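Local coordinates for putative cell surface protein (Streptococcus pyogenes, PDB 4OFQ) that forms the C-terminal, calcium-binding part of an antigen I/II-family surface adhesin and probably takes part in attaching the bacterium to its targets, at residues K252-S264 against Y290-V303. Sequence-based numbering, arbitrary orientation.
Sequences KDKVLATVDITLS and YELAFKQDFLAKVV
Leu263 lies against the type I turn from Leu299 to Val302: its CD2 meets Val302 CG2 at 3.9 Å and Phe298 CE1 at 4.0 Å, the leucine crossing the phenylalanine at about a right angle. Ile261 CG2 reaches the same Val302 methyl. The backbones bridge once here, Leu263 with Val302. Val303 N gives a weak, long but nearly straight hydrogen bond to Thr262 O (3.3 Å, 168°), while Ser264 N makes a weak, strongly bent hydrogen bond to Lys301 O, which also takes a CA-H contact from Leu263. Val303 CG1 packs on Ser264 CA, and its CG2 faces the Thr262 methyl.

At the far end Asp253 accepts a short hydrogen bond from Tyr290 OH (2.6 Å) on the anti lone pair of OD2. The carboxylate stands almost perpendicular to the ring and meets it at its edge; CG held between the backbone N and the carbonyl carbon (chi1 67°) brings it to the tyrosine, and Thr281 OG1 also hydrogen-bonds to OD2. Between the two ends, Val255 CB lies against Leu292 CD1 and its CG2 against Phe294 CZ.

This is beta-sandwich packing: residues 252-257 of outer strand 248-257 cross residues 290-294 of the other sheet at -30°, their axes 9.9 Å apart, with strands 279-284 and 310-318 alongside and Phe308 touching Phe294, Phe298 and Ile261.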
loop_
_atom_site.group_PDB
_atom_site.type_symbol
_atom_site.label_atom_id
_atom_site.label_comp_id
_atom_site.label_asym_id
_atom_site.label_seq_id
_atom_site.Cartn_x
_atom_site.Cartn_y
_atom_site.Cartn_z
ATOM N N LYS A 252 3.499 -25.028 -24.705
ATOM C CA LYS A 252 4.715 -24.548 -24.054
ATOM C C LYS A 252 4.559 -23.095 -23.629
ATOM O O LYS A 252 3.626 -22.412 -24.051
ATOM C CB LYS A 252 5.899 -24.674 -25.015
ATOM C CG LYS A 252 5.956 -23.573 -26.062
ATOM C CD LYS A 252 7.261 -23.626 -26.843
ATOM C CE LYS A 252 7.715 -22.242 -27.269
ATOM N NZ LYS A 252 7.991 -21.340 -26.120
ATOM N N ASP A 253 5.465 -22.611 -22.783
ATOM C CA ASP A 253 5.450 -21.190 -22.474
ATOM C C ASP A 253 6.826 -20.566 -22.623
ATOM O O ASP A 253 7.805 -21.245 -22.963
ATOM C CB ASP A 253 4.877 -20.922 -21.079
ATOM C CG ASP A 253 5.767 -21.456 -19.966
ATOM O OD1 ASP A 253 6.803 -22.091 -20.263
ATOM O OD2 ASP A 253 5.430 -21.243 -18.780
ATOM N N LYS A 254 6.876 -19.263 -22.392
ATOM C CA LYS A 254 8.127 -18.516 -22.356
ATOM C C LYS A 254 7.861 -17.292 -21.491
ATOM O O LYS A 254 6.726 -16.822 -21.414
ATOM C CB LYS A 254 8.531 -18.088 -23.775
ATOM C CG LYS A 254 9.788 -17.233 -23.832
ATOM C CD LYS A 254 10.333 -17.082 -25.258
ATOM C CE LYS A 254 9.328 -16.412 -26.180
ATOM N NZ LYS A 254 9.919 -16.113 -27.527
ATOM N N VAL A 255 8.886 -16.780 -20.826
ATOM C CA VAL A 255 8.706 -15.570 -20.021
ATOM C C VAL A 255 9.895 -14.621 -20.241
ATOM O O VAL A 255 11.058 -15.048 -20.172
ATOM C CB VAL A 255 8.519 -15.921 -18.520
ATOM C CG1 VAL A 255 9.669 -16.798 -18.027
ATOM C CG2 VAL A 255 8.408 -14.640 -17.681
ATOM N N LEU A 256 9.603 -13.358 -20.557
ATOM C CA LEU A 256 10.642 -12.397 -20.929
ATOM C C LEU A 256 10.597 -11.142 -20.070
ATOM O O LEU A 256 9.523 -10.659 -19.714
ATOM C CB LEU A 256 10.476 -11.966 -22.387
ATOM C CG LEU A 256 10.451 -13.079 -23.430
ATOM C CD1 LEU A 256 10.182 -12.510 -24.818
ATOM C CD2 LEU A 256 11.767 -13.820 -23.396
ATOM N N ALA A 257 11.761 -10.588 -19.770
ATOM C CA ALA A 257 11.804 -9.314 -19.056
ATOM C C ALA A 257 11.247 -8.222 -19.960
ATOM O O ALA A 257 11.555 -8.186 -21.153
ATOM C CB ALA A 257 13.232 -8.989 -18.628
ATOM N N THR A 258 10.400 -7.351 -19.408
ATOM C CA THR A 258 9.877 -6.225 -20.182
ATOM C C THR A 258 10.511 -4.880 -19.822
ATOM O O THR A 258 10.174 -3.852 -20.413
ATOM C CB THR A 258 8.349 -6.119 -20.061
ATOM O OG1 THR A 258 7.975 -6.204 -18.684
ATOM C CG2 THR A 258 7.680 -7.248 -20.830
ATOM N N VAL A 259 11.419 -4.893 -18.846
ATOM C CA VAL A 259 12.230 -3.731 -18.492
ATOM C C VAL A 259 13.621 -4.234 -18.126
ATOM O O VAL A 259 13.790 -5.422 -17.873
ATOM C CB VAL A 259 11.687 -2.991 -17.245
ATOM C CG1 VAL A 259 10.314 -2.372 -17.514
ATOM C CG2 VAL A 259 11.641 -3.932 -16.037
ATOM N N ASP A 260 14.609 -3.346 -18.098
ATOM C CA ASP A 260 15.905 -3.682 -17.521
ATOM C C ASP A 260 15.758 -3.877 -16.008
ATOM O O ASP A 260 15.182 -3.031 -15.317
ATOM C CB ASP A 260 16.939 -2.579 -17.771
ATOM C CG ASP A 260 17.344 -2.454 -19.227
ATOM O OD1 ASP A 260 17.121 -3.391 -20.025
ATOM O OD2 ASP A 260 17.914 -1.400 -19.569
ATOM N N ILE A 261 16.285 -4.986 -15.501
ATOM C CA ILE A 261 16.164 -5.343 -14.088
ATOM C C ILE A 261 17.539 -5.349 -13.423
ATOM O O ILE A 261 18.442 -6.058 -13.862
ATOM C CB ILE A 261 15.504 -6.734 -13.910
ATOM C CG1 ILE A 261 14.118 -6.755 -14.561
ATOM C CG2 ILE A 261 15.400 -7.112 -12.423
ATOM C CD1 ILE A 261 13.577 -8.159 -14.804
ATOM N N THR A 262 17.703 -4.556 -12.367
ATOM C CA THR A 262 18.979 -4.510 -11.654
ATOM C C THR A 262 18.865 -5.283 -10.351
ATOM O O THR A 262 17.898 -5.108 -9.614
ATOM C CB THR A 262 19.428 -3.060 -11.373
ATOM O OG1 THR A 262 19.616 -2.372 -12.616
ATOM C CG2 THR A 262 20.730 -3.029 -10.573
ATOM N N LEU A 263 19.841 -6.152 -10.088
ATOM C CA LEU A 263 19.837 -6.977 -8.883
ATOM C C LEU A 263 20.758 -6.372 -7.833
ATOM O O LEU A 263 21.469 -5.411 -8.117
ATOM C CB LEU A 263 20.250 -8.412 -9.197
ATOM C CG LEU A 263 19.380 -9.060 -10.274
ATOM C CD1 LEU A 263 19.789 -10.497 -10.501
ATOM C CD2 LEU A 263 17.893 -8.968 -9.895
ATOM N N SER A 264 20.736 -6.928 -6.624
ATOM C CA SER A 264 21.472 -6.347 -5.504
ATOM C C SER A 264 22.984 -6.468 -5.676
ATOM O O SER A 264 23.743 -5.671 -5.110
ATOM C CB SER A 264 21.033 -6.984 -4.183
ATOM O OG SER A 264 21.000 -8.395 -4.306
ATOM N N TYR A 290 -2.988 -23.319 -15.363
ATOM C CA TYR A 290 -1.620 -22.922 -15.671
ATOM C C TYR A 290 -1.123 -21.878 -14.672
ATOM O O TYR A 290 -1.817 -20.914 -14.373
ATOM C CB TYR A 290 -1.550 -22.333 -17.087
ATOM C CG TYR A 290 -0.243 -21.636 -17.401
ATOM C CD1 TYR A 290 -0.067 -20.277 -17.126
ATOM C CD2 TYR A 290 0.813 -22.330 -17.979
ATOM C CE1 TYR A 290 1.128 -19.636 -17.407
ATOM C CE2 TYR A 290 2.014 -21.705 -18.256
ATOM C CZ TYR A 290 2.161 -20.352 -17.972
ATOM O OH TYR A 290 3.340 -19.712 -18.254
ATOM N N GLU A 291 0.103 -22.049 -14.202
ATOM C CA GLU A 291 0.692 -21.107 -13.273
ATOM C C GLU A 291 2.171 -20.900 -13.620
ATOM O O GLU A 291 2.878 -21.858 -13.897
ATOM C CB GLU A 291 0.562 -21.699 -11.872
ATOM C CG GLU A 291 0.975 -20.808 -10.751
ATOM C CD GLU A 291 0.845 -21.518 -9.424
ATOM O OE1 GLU A 291 -0.304 -21.824 -9.030
ATOM O OE2 GLU A 291 1.894 -21.795 -8.799
ATOM N N LEU A 292 2.629 -19.653 -13.630
ATOM C CA LEU A 292 4.066 -19.390 -13.688
ATOM C C LEU A 292 4.414 -18.415 -12.571
ATOM O O LEU A 292 3.903 -17.294 -12.531
ATOM C CB LEU A 292 4.489 -18.842 -15.060
ATOM C CG LEU A 292 5.987 -18.582 -15.269
ATOM C CD1 LEU A 292 6.392 -18.817 -16.715
ATOM C CD2 LEU A 292 6.342 -17.157 -14.862
ATOM N N ALA A 293 5.286 -18.845 -11.668
ATOM C CA ALA A 293 5.645 -18.044 -10.501
ATOM C C ALA A 293 7.129 -17.729 -10.474
ATOM O O ALA A 293 7.973 -18.621 -10.640
ATOM C CB ALA A 293 5.256 -18.771 -9.208
ATOM N N PHE A 294 7.454 -16.465 -10.238
ATOM C CA PHE A 294 8.845 -16.118 -9.999
ATOM C C PHE A 294 9.310 -16.654 -8.650
ATOM O O PHE A 294 8.548 -16.672 -7.681
ATOM C CB PHE A 294 9.041 -14.611 -10.108
ATOM C CG PHE A 294 9.298 -14.165 -11.510
ATOM C CD1 PHE A 294 8.248 -13.858 -12.355
ATOM C CD2 PHE A 294 10.600 -14.088 -11.995
ATOM C CE1 PHE A 294 8.491 -13.473 -13.673
ATOM C CE2 PHE A 294 10.848 -13.704 -13.302
ATOM C CZ PHE A 294 9.791 -13.395 -14.139
ATOM N N LYS A 295 10.561 -17.103 -8.588
ATOM C CA LYS A 295 11.097 -17.620 -7.332
ATOM C C LYS A 295 11.350 -16.486 -6.336
ATOM O O LYS A 295 11.884 -15.439 -6.703
ATOM C CB LYS A 295 12.388 -18.389 -7.580
ATOM C CG LYS A 295 12.195 -19.655 -8.401
ATOM C CD LYS A 295 13.517 -20.119 -9.003
ATOM C CE LYS A 295 13.332 -21.451 -9.720
ATOM N NZ LYS A 295 14.595 -21.889 -10.367
ATOM N N GLN A 296 10.998 -16.706 -5.070
ATOM C CA GLN A 296 11.183 -15.669 -4.055
ATOM C C GLN A 296 12.637 -15.236 -3.873
ATOM O O GLN A 296 12.913 -14.052 -3.680
ATOM C CB GLN A 296 10.614 -16.098 -2.701
ATOM C CG GLN A 296 9.119 -16.245 -2.666
ATOM C CD GLN A 296 8.585 -16.308 -1.250
ATOM O OE1 GLN A 296 8.755 -17.311 -0.548
ATOM N NE2 GLN A 296 7.933 -15.229 -0.816
ATOM N N ASP A 297 13.566 -16.188 -3.918
ATOM C CA ASP A 297 14.972 -15.849 -3.702
ATOM C C ASP A 297 15.500 -14.940 -4.820
ATOM O O ASP A 297 16.392 -14.115 -4.590
ATOM C CB ASP A 297 15.836 -17.105 -3.520
ATOM C CG ASP A 297 15.604 -18.139 -4.604
ATOM O OD1 ASP A 297 14.549 -18.813 -4.570
ATOM O OD2 ASP A 297 16.479 -18.279 -5.485
ATOM N N PHE A 298 14.945 -15.088 -6.020
ATOM C CA PHE A 298 15.234 -14.166 -7.115
ATOM C C PHE A 298 14.573 -12.803 -6.887
ATOM O O PHE A 298 15.238 -11.761 -6.945
ATOM C CB PHE A 298 14.782 -14.726 -8.463
ATOM C CG PHE A 298 14.887 -13.726 -9.591
ATOM C CD1 PHE A 298 16.122 -13.358 -10.096
ATOM C CD2 PHE A 298 13.757 -13.135 -10.116
ATOM C CE1 PHE A 298 16.221 -12.435 -11.125
ATOM C CE2 PHE A 298 13.850 -12.217 -11.139
ATOM C CZ PHE A 298 15.085 -11.865 -11.643
ATOM N N LEU A 299 13.265 -12.816 -6.633
ATOM C CA LEU A 299 12.522 -11.582 -6.397
ATOM C C LEU A 299 13.177 -10.760 -5.296
ATOM O O LEU A 299 13.214 -9.535 -5.372
ATOM C CB LEU A 299 11.070 -11.874 -6.035
ATOM C CG LEU A 299 10.233 -12.473 -7.168
ATOM C CD1 LEU A 299 8.826 -12.801 -6.689
ATOM C CD2 LEU A 299 10.220 -11.538 -8.357
ATOM N N ALA A 300 13.723 -11.441 -4.294
ATOM C CA ALA A 300 14.335 -10.753 -3.162
ATOM C C ALA A 300 15.592 -9.959 -3.541
ATOM O O ALA A 300 16.040 -9.087 -2.787
ATOM C CB ALA A 300 14.631 -11.738 -2.035
ATOM N N LYS A 301 16.152 -10.254 -4.711
ATOM C CA LYS A 301 17.380 -9.602 -5.153
ATOM C C LYS A 301 17.154 -8.339 -5.994
ATOM O O LYS A 301 18.106 -7.612 -6.273
ATOM C CB LYS A 301 18.259 -10.600 -5.924
ATOM C CG LYS A 301 18.729 -11.782 -5.077
ATOM C CD LYS A 301 19.535 -12.765 -5.909
ATOM C CE LYS A 301 20.219 -13.802 -5.029
ATOM N NZ LYS A 301 21.099 -14.691 -5.836
ATOM N N VAL A 302 15.910 -8.079 -6.403
ATOM C CA VAL A 302 15.614 -6.899 -7.214
ATOM C C VAL A 302 15.623 -5.658 -6.322
ATOM O O VAL A 302 14.896 -5.596 -5.339
ATOM C CB VAL A 302 14.256 -7.037 -7.955
ATOM C CG1 VAL A 302 13.967 -5.801 -8.816
ATOM C CG2 VAL A 302 14.257 -8.281 -8.822
ATOM N N VAL A 303 16.453 -4.673 -6.650
ATOM C CA VAL A 303 16.556 -3.481 -5.804
ATOM C C VAL A 303 15.387 -2.510 -6.001
ATOM O O VAL A 303 14.698 -2.558 -7.014
ATOM C CB VAL A 303 17.920 -2.771 -5.986
ATOM C CG1 VAL A 303 19.041 -3.692 -5.544
ATOM C CG2 VAL A 303 18.124 -2.339 -7.432
#